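Local structure of 2-methyl-aconitate isomerase (Shewanella oneidensis, 5K87) at residues Y18-T23 against D170-P175; R51-P56 against G94-D99; A160-G165 against P175-Q180; T237-Q242 against D307-A312; A294-K299 against H357-L362. The protein catalyses the cis-trans isomerization of 2-methyl-aconitate, by base-catalysed proton abstraction and rotation about the C2-C3 bond, in the 2-methylcitrate cycle of propionate breakdown. The protein carries 1 engineered substitution. One frame throughout, in Å; residues are numbered along the deposited sequence.

Contact 1: residues Y18-T23 against D170-P175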
# COMPACT_ATOMS: atom_id res chain seq x y z
N TYR A 18 2.01 -12.15 -7.65
CA TYR A 18 1.33 -10.97 -7.17
C TYR A 18 0.63 -10.34 -8.36
O TYR A 18 1.28 -10.03 -9.38
CB TYR A 18 2.38 -10.05 -6.56
CG TYR A 18 1.91 -8.76 -5.94
CD1 TYR A 18 0.94 -8.75 -4.94
CD2 TYR A 18 2.48 -7.57 -6.32
CE1 TYR A 18 0.57 -7.54 -4.34
CE2 TYR A 18 2.12 -6.38 -5.74
CZ TYR A 18 1.16 -6.37 -4.75
OH TYR A 18 0.83 -5.16 -4.20
N MET A 19 -0.70 -10.19 -8.27
CA MET A 19 -1.51 -9.78 -9.42
C MET A 19 -2.46 -8.67 -9.05
O MET A 19 -2.93 -8.59 -7.90
CB MET A 19 -2.35 -10.93 -9.96
CG MET A 19 -1.56 -12.16 -10.34
SD MET A 19 -2.56 -13.42 -11.14
CE MET A 19 -3.06 -12.60 -12.65
N ARG A 20 -2.76 -7.81 -10.02
CA ARG A 20 -3.96 -6.99 -9.96
C ARG A 20 -5.11 -7.74 -10.62
O ARG A 20 -4.96 -8.28 -11.72
CB ARG A 20 -3.77 -5.65 -10.66
CG ARG A 20 -5.05 -4.83 -10.67
CD ARG A 20 -4.98 -3.55 -11.52
NE ARG A 20 -4.78 -3.81 -12.95
CZ ARG A 20 -5.72 -4.29 -13.77
NH1 ARG A 20 -6.93 -4.56 -13.32
NH2 ARG A 20 -5.42 -4.49 -15.05
N GLY A 21 -6.26 -7.80 -9.94
CA GLY A 21 -7.50 -8.23 -10.55
C GLY A 21 -8.53 -7.15 -10.29
O GLY A 21 -8.76 -6.79 -9.14
N GLY A 22 -9.13 -6.61 -11.35
CA GLY A 22 -10.03 -5.48 -11.18
C GLY A 22 -9.34 -4.36 -10.42
O GLY A 22 -8.20 -4.00 -10.74
N THR A 23 -10.00 -3.84 -9.39
CA THR A 23 -9.46 -2.76 -8.59
C THR A 23 -8.79 -3.24 -7.29
O THR A 23 -8.74 -2.50 -6.32
CB THR A 23 -10.56 -1.74 -8.24
OG1 THR A 23 -11.68 -2.41 -7.67
CG2 THR A 23 -11.03 -1.04 -9.50
N ASP A 170 -12.86 2.04 -14.42
CA ASP A 170 -12.72 3.13 -13.46
C ASP A 170 -12.17 2.57 -12.16
O ASP A 170 -12.71 1.62 -11.58
CB ASP A 170 -14.05 3.85 -13.25
CG ASP A 170 -14.43 4.74 -14.43
OD1 ASP A 170 -13.59 4.96 -15.32
OD2 ASP A 170 -15.58 5.22 -14.46
N GLY A 171 -11.08 3.17 -11.70
CA GLY A 171 -10.35 2.66 -10.55
C GLY A 171 -9.10 1.90 -10.93
O GLY A 171 -8.32 1.54 -10.05
N VAL A 172 -8.91 1.63 -12.22
CA VAL A 172 -7.69 0.99 -12.70
C VAL A 172 -6.97 1.96 -13.59
O VAL A 172 -7.49 2.41 -14.63
CB VAL A 172 -7.93 -0.33 -13.43
CG1 VAL A 172 -6.61 -0.88 -13.99
CG2 VAL A 172 -8.55 -1.34 -12.47
N THR A 173 -5.75 2.25 -13.17
CA THR A 173 -4.97 3.33 -13.72
C THR A 173 -4.72 3.16 -15.23
O THR A 173 -4.89 4.10 -15.99
CB THR A 173 -3.65 3.43 -12.95
OG1 THR A 173 -3.92 3.41 -11.52
CG2 THR A 173 -2.90 4.69 -13.35
N PHE A 174 -4.38 1.96 -15.65
CA PHE A 174 -3.93 1.71 -17.02
C PHE A 174 -4.82 0.67 -17.69
O PHE A 174 -5.36 -0.20 -17.02
CB PHE A 174 -2.49 1.21 -16.97
CG PHE A 174 -1.53 2.18 -16.32
CD1 PHE A 174 -1.07 3.28 -17.02
CD2 PHE A 174 -1.09 1.99 -15.02
CE1 PHE A 174 -0.18 4.17 -16.43
CE2 PHE A 174 -0.20 2.88 -14.43
CZ PHE A 174 0.24 3.97 -15.13
N PRO A 175 -4.96 0.74 -19.02
CA PRO A 175 -5.81 -0.21 -19.74
C PRO A 175 -5.18 -1.61 -19.79
O PRO A 175 -3.96 -1.75 -19.64
CB PRO A 175 -5.89 0.38 -21.15
CG PRO A 175 -4.62 1.15 -21.30
CD PRO A 175 -4.34 1.72 -19.93
O HOH W 1 -3.59 -2.51 -16.27

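Contact 2: residues R51-P56 against G94-D99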
# COMPACT_ATOMS: atom_id res chain seq x y z
N ARG A 51 1.88 -13.77 7.50
CA ARG A 51 3.25 -13.29 7.44
C ARG A 51 3.61 -12.81 6.04
O ARG A 51 4.35 -11.85 5.89
CB ARG A 51 4.20 -14.40 7.90
CG ARG A 51 5.58 -13.90 8.23
CD ARG A 51 5.56 -12.89 9.38
NE ARG A 51 6.86 -12.27 9.52
CZ ARG A 51 7.28 -11.25 8.77
NH1 ARG A 51 6.47 -10.73 7.85
NH2 ARG A 51 8.48 -10.75 8.97
N VAL A 52 3.09 -13.48 5.01
CA VAL A 52 3.35 -13.01 3.64
C VAL A 52 2.83 -11.58 3.46
O VAL A 52 3.49 -10.73 2.89
CB VAL A 52 2.71 -13.94 2.59
CG1 VAL A 52 2.73 -13.30 1.21
CG2 VAL A 52 3.42 -15.30 2.57
N ILE A 53 1.62 -11.33 3.97
CA ILE A 53 0.97 -10.04 3.81
C ILE A 53 1.53 -8.95 4.75
O ILE A 53 1.50 -7.77 4.41
CB ILE A 53 -0.56 -10.23 3.97
CG1 ILE A 53 -1.14 -10.96 2.76
CG2 ILE A 53 -1.28 -8.92 4.23
CD1 ILE A 53 -1.10 -10.15 1.46
N GLY A 54 2.04 -9.36 5.91
CA GLY A 54 2.63 -8.43 6.86
C GLY A 54 1.73 -8.13 8.06
O GLY A 54 1.84 -7.07 8.67
N SER A 55 0.86 -9.08 8.39
CA SER A 55 -0.11 -8.95 9.48
C SER A 55 0.17 -9.96 10.59
O SER A 55 0.85 -10.96 10.36
CB SER A 55 -1.51 -9.22 8.94
OG SER A 55 -1.95 -8.16 8.11
N PRO A 56 -0.35 -9.70 11.80
CA PRO A 56 -1.05 -8.49 12.22
C PRO A 56 -0.06 -7.35 12.39
O PRO A 56 1.08 -7.58 12.80
CB PRO A 56 -1.64 -8.88 13.58
CG PRO A 56 -0.70 -9.88 14.12
CD PRO A 56 -0.19 -10.66 12.92
N GLY A 94 -8.79 -15.52 0.78
CA GLY A 94 -8.55 -15.19 2.18
C GLY A 94 -8.38 -13.70 2.37
O GLY A 94 -7.43 -13.10 1.85
N GLN A 95 -9.30 -13.10 3.11
CA GLN A 95 -9.23 -11.68 3.44
C GLN A 95 -8.36 -11.56 4.69
O GLN A 95 -8.74 -12.04 5.76
CB GLN A 95 -10.63 -11.14 3.74
CG GLN A 95 -10.65 -9.65 4.05
CD GLN A 95 -10.40 -8.81 2.83
OE1 GLN A 95 -11.00 -9.04 1.79
NE2 GLN A 95 -9.49 -7.84 2.93
N VAL A 96 -7.19 -10.96 4.55
CA VAL A 96 -6.22 -10.94 5.64
C VAL A 96 -6.42 -9.68 6.47
O VAL A 96 -6.31 -8.57 5.97
CB VAL A 96 -4.78 -11.01 5.11
CG1 VAL A 96 -3.80 -11.01 6.26
CG2 VAL A 96 -4.61 -12.26 4.25
N SER A 97 -6.75 -9.86 7.75
CA SER A 97 -6.93 -8.72 8.64
C SER A 97 -5.64 -7.92 8.73
O SER A 97 -4.56 -8.49 8.76
CB SER A 97 -7.32 -9.20 10.03
OG SER A 97 -7.38 -8.12 10.94
N ILE A 98 -5.76 -6.60 8.76
CA ILE A 98 -4.58 -5.76 8.94
C ILE A 98 -4.13 -5.77 10.40
O ILE A 98 -2.93 -5.84 10.69
CB ILE A 98 -4.84 -4.33 8.46
CG1 ILE A 98 -5.10 -4.33 6.95
CG2 ILE A 98 -3.68 -3.41 8.81
CD1 ILE A 98 -5.70 -3.04 6.42
N ASP A 99 -5.10 -5.72 11.32
CA ASP A 99 -4.83 -5.49 12.74
C ASP A 99 -4.85 -6.74 13.62
O ASP A 99 -4.29 -6.72 14.71
CB ASP A 99 -5.80 -4.44 13.30
CG ASP A 99 -7.26 -4.82 13.11
OD1 ASP A 99 -7.63 -5.27 12.00
OD2 ASP A 99 -8.04 -4.67 14.07

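Contact 3: residues A160-G165 against P175-Q180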
# COMPACT_ATOMS: atom_id res chain seq x y z
N ALA A 160 -0.93 -18.36 -24.57
CA ALA A 160 -0.74 -17.76 -23.25
C ALA A 160 -1.81 -16.71 -23.02
O ALA A 160 -2.42 -16.22 -23.96
CB ALA A 160 0.64 -17.14 -23.13
N VAL A 161 -2.05 -16.37 -21.75
CA VAL A 161 -3.00 -15.32 -21.43
C VAL A 161 -2.61 -14.03 -22.14
O VAL A 161 -1.44 -13.62 -22.14
CB VAL A 161 -3.08 -15.10 -19.90
CG1 VAL A 161 -3.92 -13.87 -19.59
CG2 VAL A 161 -3.64 -16.35 -19.21
N GLN A 162 -3.60 -13.40 -22.77
CA GLN A 162 -3.44 -12.07 -23.30
C GLN A 162 -3.77 -11.10 -22.17
O GLN A 162 -4.94 -10.92 -21.82
CB GLN A 162 -4.38 -11.87 -24.49
CG GLN A 162 -4.42 -10.45 -25.03
CD GLN A 162 -3.14 -10.06 -25.75
OE1 GLN A 162 -2.66 -10.79 -26.62
NE2 GLN A 162 -2.57 -8.92 -25.39
N GLU A 163 -2.75 -10.49 -21.57
CA GLU A 163 -2.94 -9.61 -20.42
C GLU A 163 -3.21 -8.18 -20.84
O GLU A 163 -4.05 -7.49 -20.27
CB GLU A 163 -1.68 -9.60 -19.55
CG GLU A 163 -1.25 -10.93 -19.01
CD GLU A 163 -0.13 -10.74 -18.00
OE1 GLU A 163 1.04 -10.50 -18.41
OE2 GLU A 163 -0.42 -10.78 -16.78
N THR A 164 -2.47 -7.72 -21.85
CA THR A 164 -2.48 -6.33 -22.24
C THR A 164 -3.62 -6.04 -23.22
O THR A 164 -4.11 -6.95 -23.88
CB THR A 164 -1.14 -5.94 -22.90
OG1 THR A 164 -0.90 -6.83 -24.00
CG2 THR A 164 0.01 -6.07 -21.90
N GLY A 165 -4.02 -4.78 -23.30
CA GLY A 165 -5.16 -4.43 -24.14
C GLY A 165 -5.58 -2.99 -23.91
O GLY A 165 -4.87 -2.23 -23.26
N PRO A 175 -4.96 0.74 -19.02
CA PRO A 175 -5.81 -0.21 -19.74
C PRO A 175 -5.18 -1.61 -19.79
O PRO A 175 -3.96 -1.75 -19.64
CB PRO A 175 -5.89 0.38 -21.15
CG PRO A 175 -4.62 1.15 -21.30
CD PRO A 175 -4.34 1.72 -19.93
N ALA A 176 -6.00 -2.62 -19.99
CA ALA A 176 -5.54 -4.00 -20.13
C ALA A 176 -6.58 -4.77 -20.93
O ALA A 176 -7.56 -4.19 -21.39
CB ALA A 176 -5.33 -4.63 -18.75
N ALA A 177 -6.39 -6.07 -21.12
CA ALA A 177 -7.37 -6.86 -21.85
C ALA A 177 -8.66 -7.02 -21.05
O ALA A 177 -8.62 -7.27 -19.84
CB ALA A 177 -6.81 -8.22 -22.20
N GLU A 178 -9.79 -6.89 -21.72
CA GLU A 178 -11.08 -7.12 -21.07
C GLU A 178 -11.27 -8.59 -20.71
O GLU A 178 -11.08 -9.48 -21.55
CB GLU A 178 -12.22 -6.70 -22.00
CG GLU A 178 -13.60 -6.81 -21.36
CD GLU A 178 -14.73 -6.39 -22.29
OE1 GLU A 178 -14.47 -6.03 -23.46
OE2 GLU A 178 -15.90 -6.42 -21.84
N VAL A 179 -11.67 -8.85 -19.46
CA VAL A 179 -12.03 -10.19 -19.03
C VAL A 179 -13.46 -10.15 -18.52
O VAL A 179 -13.76 -9.59 -17.46
CB VAL A 179 -11.09 -10.69 -17.92
CG1 VAL A 179 -11.51 -12.08 -17.48
CG2 VAL A 179 -9.65 -10.68 -18.41
N GLN A 180 -14.37 -10.74 -19.29
CA GLN A 180 -15.76 -10.81 -18.88
C GLN A 180 -15.96 -11.92 -17.85
O GLN A 180 -15.48 -13.04 -18.01
CB GLN A 180 -16.65 -11.00 -20.12
CG GLN A 180 -16.46 -9.85 -21.11
CD GLN A 180 -17.29 -9.99 -22.37
OE1 GLN A 180 -17.80 -11.07 -22.67
NE2 GLN A 180 -17.42 -8.90 -23.11
O HOH W 2 -2.32 -3.20 -21.38

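Contact 4: residues T237-Q242 against D307-A312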
# COMPACT_ATOMS: atom_id res chain seq x y z
N THR A 237 -25.36 12.07 0.51
CA THR A 237 -25.98 12.28 -0.80
C THR A 237 -25.70 11.13 -1.76
O THR A 237 -26.36 11.01 -2.78
CB THR A 237 -25.48 13.56 -1.45
OG1 THR A 237 -24.09 13.41 -1.74
CG2 THR A 237 -25.69 14.75 -0.53
N GLY A 238 -24.70 10.31 -1.44
CA GLY A 238 -24.27 9.26 -2.34
C GLY A 238 -23.07 9.63 -3.19
O GLY A 238 -22.52 8.78 -3.89
N THR A 239 -22.66 10.90 -3.14
CA THR A 239 -21.51 11.35 -3.92
C THR A 239 -20.21 11.37 -3.10
O THR A 239 -19.17 11.80 -3.60
CB THR A 239 -21.72 12.76 -4.51
OG1 THR A 239 -21.81 13.71 -3.45
CG2 THR A 239 -22.97 12.80 -5.38
N GLU A 240 -20.28 10.92 -1.86
CA GLU A 240 -19.14 11.00 -0.95
C GLU A 240 -17.92 10.25 -1.47
O GLU A 240 -18.03 9.21 -2.14
CB GLU A 240 -19.52 10.45 0.43
CG GLU A 240 -20.43 11.37 1.24
CD GLU A 240 -21.87 11.40 0.76
OE1 GLU A 240 -22.30 10.45 0.06
OE2 GLU A 240 -22.58 12.37 1.09
N LEU A 241 -16.75 10.80 -1.16
CA LEU A 241 -15.47 10.16 -1.44
C LEU A 241 -14.85 9.67 -0.13
O LEU A 241 -15.37 9.96 0.95
CB LEU A 241 -14.54 11.14 -2.15
CG LEU A 241 -15.08 11.67 -3.48
CD1 LEU A 241 -14.06 12.59 -4.13
CD2 LEU A 241 -15.44 10.51 -4.40
N GLN A 242 -13.76 8.92 -0.22
CA GLN A 242 -13.18 8.33 0.99
C GLN A 242 -12.88 9.36 2.07
O GLN A 242 -13.12 9.11 3.24
CB GLN A 242 -11.92 7.54 0.67
CG GLN A 242 -12.20 6.22 -0.01
CD GLN A 242 -10.95 5.41 -0.14
OE1 GLN A 242 -9.93 5.92 -0.61
NE2 GLN A 242 -10.99 4.18 0.32
N ASP A 307 -27.24 5.01 -13.48
CA ASP A 307 -28.60 4.71 -13.07
C ASP A 307 -28.82 4.96 -11.58
O ASP A 307 -29.95 5.14 -11.13
CB ASP A 307 -28.94 3.26 -13.40
CG ASP A 307 -28.90 2.99 -14.89
OD1 ASP A 307 -29.75 3.56 -15.61
OD2 ASP A 307 -28.03 2.22 -15.33
N LEU A 308 -27.74 4.94 -10.80
CA LEU A 308 -27.80 5.19 -9.36
C LEU A 308 -26.39 5.37 -8.82
O LEU A 308 -25.41 5.14 -9.54
CB LEU A 308 -28.51 4.05 -8.61
CG LEU A 308 -27.72 2.75 -8.43
CD1 LEU A 308 -28.35 1.92 -7.32
CD2 LEU A 308 -27.65 1.93 -9.71
N LEU A 309 -26.29 5.81 -7.57
CA LEU A 309 -25.02 5.90 -6.86
C LEU A 309 -24.99 4.84 -5.78
O LEU A 309 -25.98 4.61 -5.09
CB LEU A 309 -24.90 7.26 -6.19
CG LEU A 309 -25.03 8.45 -7.14
CD1 LEU A 309 -24.82 9.73 -6.37
CD2 LEU A 309 -24.06 8.34 -8.30
N VAL A 310 -23.84 4.18 -5.63
CA VAL A 310 -23.64 3.26 -4.52
C VAL A 310 -22.25 3.44 -3.93
O VAL A 310 -21.26 3.48 -4.66
CB VAL A 310 -23.80 1.77 -4.93
CG1 VAL A 310 -23.80 0.89 -3.68
CG2 VAL A 310 -25.08 1.54 -5.74
N ARG A 311 -22.20 3.56 -2.61
CA ARG A 311 -20.95 3.58 -1.86
C ARG A 311 -21.00 2.40 -0.91
O ARG A 311 -22.05 2.12 -0.33
CB ARG A 311 -20.85 4.87 -1.06
CG ARG A 311 -20.02 5.95 -1.71
CD ARG A 311 -20.49 6.36 -3.09
NE ARG A 311 -19.76 7.53 -3.54
CZ ARG A 311 -19.73 7.98 -4.79
NH1 ARG A 311 -20.42 7.38 -5.75
NH2 ARG A 311 -19.03 9.06 -5.07
N ALA A 312 -19.89 1.69 -0.74
CA ALA A 312 -19.89 0.55 0.18
C ALA A 312 -18.71 0.62 1.13
O ALA A 312 -17.68 1.21 0.81
CB ALA A 312 -19.86 -0.75 -0.60

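Contact 5: residues A294-K299 against H357-L362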
# COMPACT_ATOMS: atom_id res chain seq x y z
N ALA A 294 -17.52 14.73 -8.90
CA ALA A 294 -16.15 14.48 -9.29
C ALA A 294 -15.69 13.20 -8.60
O ALA A 294 -15.83 13.06 -7.38
CB ALA A 294 -15.25 15.64 -8.91
N SER A 295 -15.16 12.26 -9.38
CA SER A 295 -14.64 11.02 -8.82
C SER A 295 -13.29 11.29 -8.17
O SER A 295 -12.75 12.39 -8.25
CB SER A 295 -14.46 9.98 -9.91
OG SER A 295 -13.31 10.28 -10.67
N SER A 296 -12.75 10.27 -7.53
CA SER A 296 -11.46 10.38 -6.85
C SER A 296 -10.31 10.68 -7.80
O SER A 296 -9.25 11.12 -7.37
CB SER A 296 -11.17 9.09 -6.09
OG SER A 296 -11.14 8.00 -6.98
N SER A 297 -10.49 10.44 -9.09
CA SER A 297 -9.45 10.75 -10.07
C SER A 297 -9.57 12.18 -10.60
O SER A 297 -8.68 12.64 -11.32
CB SER A 297 -9.51 9.79 -11.24
OG SER A 297 -10.66 10.03 -12.02
N GLY A 298 -10.65 12.86 -10.25
CA GLY A 298 -10.90 14.20 -10.75
C GLY A 298 -11.88 14.24 -11.91
O GLY A 298 -12.38 15.31 -12.25
N LYS A 299 -12.16 13.08 -12.51
CA LYS A 299 -13.11 13.01 -13.62
C LYS A 299 -14.55 13.23 -13.16
O LYS A 299 -14.96 12.72 -12.12
CB LYS A 299 -13.02 11.67 -14.34
CG LYS A 299 -11.78 11.47 -15.19
CD LYS A 299 -11.91 10.19 -16.01
CE LYS A 299 -10.60 9.79 -16.66
NZ LYS A 299 -10.67 8.41 -17.21
N HIS A 357 -19.61 4.88 -8.20
CA HIS A 357 -18.88 4.64 -6.96
C HIS A 357 -17.77 5.72 -6.85
O HIS A 357 -17.66 6.58 -7.71
CB HIS A 357 -18.33 3.20 -6.94
CG HIS A 357 -17.46 2.85 -8.10
ND1 HIS A 357 -16.17 3.32 -8.25
CD2 HIS A 357 -17.69 2.05 -9.17
CE1 HIS A 357 -15.65 2.82 -9.35
NE2 HIS A 357 -16.55 2.05 -9.93
N PRO A 358 -16.98 5.71 -5.76
CA PRO A 358 -16.04 6.83 -5.62
C PRO A 358 -15.03 7.00 -6.76
O PRO A 358 -14.61 8.13 -7.00
CB PRO A 358 -15.34 6.53 -4.30
CG PRO A 358 -16.40 5.85 -3.51
CD PRO A 358 -17.06 4.94 -4.51
N SER A 359 -14.68 5.92 -7.45
CA SER A 359 -13.67 6.01 -8.51
C SER A 359 -14.24 6.17 -9.92
O SER A 359 -13.47 6.23 -10.88
CB SER A 359 -12.75 4.78 -8.48
OG SER A 359 -11.89 4.82 -7.35
N GLY A 360 -15.56 6.24 -10.05
CA GLY A 360 -16.18 6.31 -11.37
C GLY A 360 -17.38 5.40 -11.45
O GLY A 360 -18.20 5.35 -10.53
N THR A 361 -17.51 4.67 -12.55
CA THR A 361 -18.73 3.89 -12.75
C THR A 361 -18.42 2.42 -13.01
O THR A 361 -17.30 2.06 -13.34
CB THR A 361 -19.59 4.44 -13.90
OG1 THR A 361 -18.98 4.12 -15.15
CG2 THR A 361 -19.74 5.95 -13.79
N LEU A 362 -19.43 1.58 -12.83
CA LEU A 362 -19.32 0.15 -13.07
C LEU A 362 -20.67 -0.34 -13.55
O LEU A 362 -21.69 -0.08 -12.92
CB LEU A 362 -18.90 -0.58 -11.78
CG LEU A 362 -18.41 -2.02 -11.82
CD1 LEU A 362 -17.64 -2.32 -10.53
CD2 LEU A 362 -19.52 -3.04 -12.01
O HOH W 3 -13.36 8.39 -12.54

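Contact 1: residues Y18-T23 against D170-P175
V172 lays its CG1 methyl over the centre of one face of the R20 guanidinium, 3.5 Å from CZ. The two side chains meet tip to tip where strand 12-21, in the N-terminal half of a diaminopimelate-epimerase-like fold, meets the loop 170-175. CG of R20 stands anti to the backbone N (chi1 177°), and a bend at chi3 (64°) swings NE out of the line of the chain. NH1 then donates to G22 O at 2.9 Å, with the carbonyl oxygen close to the guanidinium plane, and it also reaches S385. NE forms a salt bridge with D64 of the second subunit. NH2 donates to a water, which lies 3.0 Å from F174 O. A leucine in place of R20 would probably leave D64 of the second subunit without its charge partner and G22 O without the donor that ties it to the arginine.

G22 turns with positive phi, and its carbonyl oxygen lies 3.2 Å from CG2 of V172. Beyond it, the backbone N of T23 donates to OD1 of the substrate-binding N111, and the threonine side chain comes within about 5 Å of the bound malonate. G171 passes this threonine so closely that a CB on it would clash with the methyl. CG2 of T23 faces two carbonyl oxygens, 3.8 Å from both D170 O and G171 O.

Contact 2: residues R51-P56 against G94-D99
The hydroxyl of S55 is gripped twice: OG donates to S97 O at 2.7 Å and is also hydrogen-bonded to NE2 of Q62. OG sits beside its own backbone N, anti to the carbonyl carbon (chi1 -71°), which points it at the opposing chain. It meets the S97 carbonyl at a C=O...O angle of 142°, only slightly tilted from the carbonyl plane. CB of S55 follows closely, 3.1 Å from the same oxygen, so the serine is pressed against this peptide as well as bonded to it.

The turn that delivers S55 is the end of helix 43-53. G54, with positive phi, is the C-prime residue of a Schellman motif, in which S55 N returns to L50 O and G54 N to R51 O. A cis peptide then precedes P56 and sets the proline beside the chain leaving strand 89-96. Its CA makes a CH...O contact with I98 O at 3.6 Å, and its CB approaches D99 O at the same distance.

Toward the helix and strand the contact becomes apolar. I53 and V96 cross obliquely, CG2 of the isoleucine 3.9 Å from CG1 of the valine, and CG1 of I53 lies 4.0 Å from CG2 of V96. The methyl CG1 of V96 also touches OG of S55.

The side chain of I53 reaches S74, in the substrate-binding run 71-75, which carries the engineered substitution of this structure. Both I53 and V96 pack on T76 of strand 75-81, L50 of helix 43-53 lies against V96 and S55, and V52 turns to strand 393-396.

Contact 3: residues A160-G165 against P175-Q180
A177 N donates to E163 O at 2.9 Å, and this nearly straight bond (172° at the hydrogen) is the direct hydrogen bond between 160-165 and 175-180. The donor approaches from above the carbonyl plane of E163. The methyl of A177 faces two further carbonyls, with CB 3.3 Å from Q162 O and 3.4 Å from T164 O. CB of A176 lies 3.5 Å from E163 O, so both alanines are set against main-chain oxygens. The backbones come nearest at G165, its CA 4.0 Å from CA of A177; a CB here would run into that atom and crowd A176 O. A water completes the link, accepting from G165 N at 3.0 Å and donating to P175 O.

Where they touch, the two segments run roughly antiparallel, closing the loop between strands 160-161 and 179-184. Both strands pair antiparallel with strand 148-157, and from it P155 packs against A177 and V179.

Further out, side chains anchor 162-164. NE2 of Q162 folds back onto T164 O at 2.9 Å, again from above the carbonyl plane, while its OE1 is bonded to T157. The carboxylate of E163 has its partners outside the two segments: OE2 takes the backbone N of V388, and OE1 forms a salt bridge with R395 of the second subunit. OG1 of T164 is bonded to P9 O of the second subunit.

Contact 4: residues T237-Q242 against D307-A312
G238 and L309 bring their CA atoms to 5.7 Å as the loop 237-242 passes over strand 308-314, and the bonds between the two come from side chain to backbone. R311 grips E240 O side-on with two nitrogens. NE donates at 2.8 Å in the carbonyl plane, at 160°, and NH2 adds a second bond from well above that plane. G238 O takes no hydrogen bond from the guanidinium but lies over one of its faces, 3.0 Å from CZ, with CA of T239 on the same face. The chain gets there through an unusual chi1 (-98°, away from the staggered positions) and a bend at chi2 that turns CD toward the loop.

The side chain of E240 holds the turn in shape. OE2 accepts from T237 N at 2.9 Å and OE1 from G238 N at 2.8 Å, both through syn lone pairs. OG1 of T237 accepts from T239 N, an ST turn. Next to this, CD1 of L309 packs 3.5 Å from G238 O and 3.7 Å from CG2 of T239.

An alanine in place of R311 would probably leave E240 O without these two donors and open a gap beneath G238 O. The guanidinium also makes a cation-pi contact with Y293. In the C-terminal half of this diaminopimelate-epimerase-like fold, strand 308-314 ends at the substrate-binding S314, and R311 stands about 8 Å, side chain to side chain, from the substrate-binding H319.

Contact 5: residues A294-K299 against H357-L362
S296 N donates to P358 O at 2.9 Å, arriving near the end of the carbonyl, at a C=O...N angle of 160°. The hydroxyl of S296 lies 3.3 Å from OG of S359, which is hydrogen-bonded to H320 O. A water makes the second link, 2.7 Å from OG of S295 and donating to S359 O at 2.7 Å.

Each side is a type I beta turn, S295 to G298 at the tip of the short hairpin 293-301, and H357 to G360 between strands 352-357 and 360-371. OG of S295 sits between its backbone N and carbonyl carbon (chi1 76°), where it accepts from S297 N in an ST turn. In the other turn S359 N donates to ND1 of H357 at 3.1 Å, and G360 O lies over the centre of the same imidazole ring. Packing is slight: CB of S295 rests 3.8 Å from the carbonyl carbon of S359. Y59 of the second subunit packs on S296, S297 and S359.

With serine side chains and peptide groups doing most of the touching, the two turns are joined chiefly by one directional backbone bond, close hydroxyls and a shared water, and little by apolar burial.

From the N terminus, contact 1 brings strand 12-21 to the loop 170-175, and contact 2 lies wholly within the span it encloses, joining the end of helix 43-53 to the end of strand 89-96. Contact 3 closes the short loop between strands 160-161 and 179-184; it crosses contact 1 in sequence, shares P175 with it and touches it through A176 and R20. The last two contacts come later in the chain and cross each other: contact 4 ties the loop 237-242 to strand 308-314, and contact 5 ties the turn 294-299 to 357-362. R311 packs on H357 and P358 between them. D170, probably hydrogen-bonded to T361, connects contacts 1 and 5.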